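Local coordinates for putative calcium binding protein (Streptomyces coelicolor, PDB 3AKA) that binds calcium ions through EF-hand loops and probably takes part in calcium-mediated regulation in this bacterium, at residues G28-L33 with A48-A53. Sequence-based numbering, arbitrary orientation.
Sequences GAAKAL and ALYGGA
Ala30 and Tyr50 come together where segments 28-33 and 48-53, on helices 23-37 and 44-64, run roughly antiparallel, their axes 9.3 Å apart at 153° and the CA atoms of these two residues 6.0 Å from each other. Here the exiting helix of the first EF-hand packs on the entering helix of the second, within the EF-hand pair. The methyl of Ala30 points at the other helix and is met by Leu49, Tyr50 and Ala53 together. Its CB sits over one face of the Tyr50 ring, 4.0 Å from the centroid and displaced toward the rim near CD1 and CE1, a CH-pi contact. With CG anti to the carbonyl carbon (chi1 -82°), the Tyr50 ring reaches across to helix 23-37, and its OH comes to 3.3 Å from Lys31 CB. Lys31 runs alongside the ring in the same direction before its amino end leads away from the contact. On the inner side, Leu49 CD2 makes a van der Waals contact with the backbone O of Ala30 at 3.5 Å. It also meets Leu33 CD2 at 3.8 Å, the two leucine side chains crossing at about a right angle. Ala53 CB completes the surroundings of the Ala30 methyl at 4.3 Å. Leu49 and Ala53 also touch Phe99 of helix 89-107, whereas Leu33 reaches Ala123 and Ala126 of helix 117-126, tying the pair to the C-terminal half of the chain. Replacing Tyr50 by an alanine would probably uncover one side of the Ala30 methyl and leave the base of the Lys31 side chain without its neighbour. Aliphatic groups pack on the buried side, while the ring covers the alanine and sets its hydroxyl against the aliphatic base of Lys31, so apolar packing and one CH-pi contact join the segments without any polar bond.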
ATOM      1  N   GLY A  28       0.358   6.661   9.506  1.00 14.00           N
ATOM      2  CA  GLY A  28       0.854   7.846   8.808  1.00 13.43           C
ATOM      3  C   GLY A  28       0.474   7.820   7.338  1.00 12.18           C
ATOM      4  O   GLY A  28       0.108   8.870   6.784  1.00 11.57           O
ATOM      5  N   ALA A  29       0.555   6.633   6.715  1.00 12.57           N
ATOM      6  CA  ALA A  29       0.183   6.452   5.315  1.00 12.55           C
ATOM      7  C   ALA A  29      -1.308   6.738   5.111  1.00 12.65           C
ATOM      8  O   ALA A  29      -1.709   7.424   4.165  1.00 11.77           O
ATOM      9  CB  ALA A  29       0.542   5.017   4.826  1.00 12.13           C
ATOM     10  N   ALA A  30      -2.134   6.225   6.019  1.00 12.08           N
ATOM     11  CA  ALA A  30      -3.585   6.471   5.955  1.00 11.93           C
ATOM     12  C   ALA A  30      -3.866   7.983   6.061  1.00 11.59           C
ATOM     13  O   ALA A  30      -4.627   8.555   5.266  1.00 10.30           O
ATOM     14  CB  ALA A  30      -4.290   5.715   7.084  1.00 11.27           C
ATOM     15  N   LYS A  31      -3.226   8.613   7.037  1.00 11.11           N
ATOM     16  CA  LYS A  31      -3.371  10.063   7.268  1.00 12.00           C
ATOM     17  C   LYS A  31      -2.963  10.851   6.004  1.00 12.20           C
ATOM     18  O   LYS A  31      -3.653  11.790   5.605  1.00 12.34           O
ATOM     19  CB  LYS A  31      -2.521  10.502   8.459  1.00 11.75           C
ATOM     20  CG  LYS A  31      -2.679  11.960   8.815  1.00 15.84           C
ATOM     21  CD  LYS A  31      -1.821  12.280  10.039  1.00 20.06           C
ATOM     22  CE  LYS A  31      -0.931  13.474   9.749  1.00 25.48           C
ATOM     23  NZ  LYS A  31      -0.442  14.186  11.001  1.00 26.44           N
ATOM     24  N   ALA A  32      -1.865  10.441   5.370  1.00 11.42           N
ATOM     25  CA  ALA A  32      -1.387  11.142   4.157  1.00 11.39           C
ATOM     26  C   ALA A  32      -2.380  11.030   3.008  1.00 10.71           C
ATOM     27  O   ALA A  32      -2.613  11.996   2.268  1.00 11.76           O
ATOM     28  CB  ALA A  32      -0.030  10.584   3.724  1.00 11.39           C
ATOM     29  N   LEU A  33      -2.933   9.829   2.824  1.00 10.98           N
ATOM     30  CA  LEU A  33      -3.860   9.620   1.708  1.00 11.26           C
ATOM     31  C   LEU A  33      -5.120  10.442   1.918  1.00 10.82           C
ATOM     32  O   LEU A  33      -5.606  11.075   0.994  1.00 10.35           O
ATOM     33  CB  LEU A  33      -4.192   8.141   1.510  1.00 11.08           C
ATOM     34  CG  LEU A  33      -5.085   7.821   0.310  1.00  9.87           C
ATOM     35  CD1 LEU A  33      -4.356   8.011  -0.996  1.00 12.92           C
ATOM     36  CD2 LEU A  33      -5.637   6.391   0.404  1.00 12.64           C
ATOM     37  N   ALA A  48     -12.638   3.547   7.567  1.00 10.94           N
ATOM     38  CA  ALA A  48     -12.421   2.322   6.825  1.00  9.64           C
ATOM     39  C   ALA A  48     -10.950   2.239   6.414  1.00 10.09           C
ATOM     40  O   ALA A  48     -10.366   1.163   6.411  1.00 10.55           O
ATOM     41  CB  ALA A  48     -13.366   2.226   5.587  1.00 11.78           C
ATOM     42  N   LEU A  49     -10.355   3.375   6.053  1.00  9.63           N
ATOM     43  CA  LEU A  49      -8.947   3.366   5.648  1.00  9.97           C
ATOM     44  C   LEU A  49      -8.029   3.050   6.851  1.00  9.26           C
ATOM     45  O   LEU A  49      -7.113   2.232   6.745  1.00  8.34           O
ATOM     46  CB  LEU A  49      -8.554   4.712   4.998  1.00  9.13           C
ATOM     47  CG  LEU A  49      -7.112   4.668   4.411  1.00 10.63           C
ATOM     48  CD1 LEU A  49      -7.055   3.729   3.216  1.00 12.29           C
ATOM     49  CD2 LEU A  49      -6.703   6.053   4.000  1.00 10.88           C
ATOM     50  N   TYR A  50      -8.270   3.690   7.982  1.00  9.98           N
ATOM     51  CA  TYR A  50      -7.495   3.353   9.216  1.00 10.91           C
ATOM     52  C   TYR A  50      -7.686   1.893   9.658  1.00 11.21           C
ATOM     53  O   TYR A  50      -6.729   1.221  10.034  1.00 11.59           O
ATOM     54  CB  TYR A  50      -7.862   4.320  10.370  1.00 11.70           C
ATOM     55  CG  TYR A  50      -7.145   5.642  10.319  1.00 12.85           C
ATOM     56  CD1 TYR A  50      -5.781   5.711  10.637  1.00 14.19           C
ATOM     57  CD2 TYR A  50      -7.810   6.822   9.967  1.00 12.83           C
ATOM     58  CE1 TYR A  50      -5.080   6.924  10.586  1.00 12.67           C
ATOM     59  CE2 TYR A  50      -7.119   8.062   9.921  1.00 13.32           C
ATOM     60  CZ  TYR A  50      -5.751   8.088  10.245  1.00 12.18           C
ATOM     61  OH  TYR A  50      -5.046   9.269  10.231  1.00 13.95           O
ATOM     62  N   GLY A  51      -8.918   1.378   9.613  1.00 11.78           N
ATOM     63  CA  GLY A  51      -9.129  -0.034   9.950  1.00 12.05           C
ATOM     64  C   GLY A  51      -8.396  -0.987   9.013  1.00 11.92           C
ATOM     65  O   GLY A  51      -7.787  -1.984   9.456  1.00 12.57           O
ATOM     66  N   GLY A  52      -8.410  -0.662   7.721  1.00 11.42           N
ATOM     67  CA  GLY A  52      -7.742  -1.479   6.703  1.00 11.52           C
ATOM     68  C   GLY A  52      -6.227  -1.446   6.880  1.00 11.86           C
ATOM     69  O   GLY A  52      -5.559  -2.461   6.733  1.00 10.83           O
ATOM     70  N   ALA A  53      -5.709  -0.261   7.193  1.00 12.52           N
ATOM     71  CA  ALA A  53      -4.274  -0.061   7.402  1.00 12.26           C
ATOM     72  C   ALA A  53      -3.847  -0.851   8.621  1.00 12.45           C
ATOM     73  O   ALA A  53      -2.820  -1.530   8.597  1.00 11.45           O
ATOM     74  CB  ALA A  53      -3.970   1.445   7.569  1.00 13.38           C
TER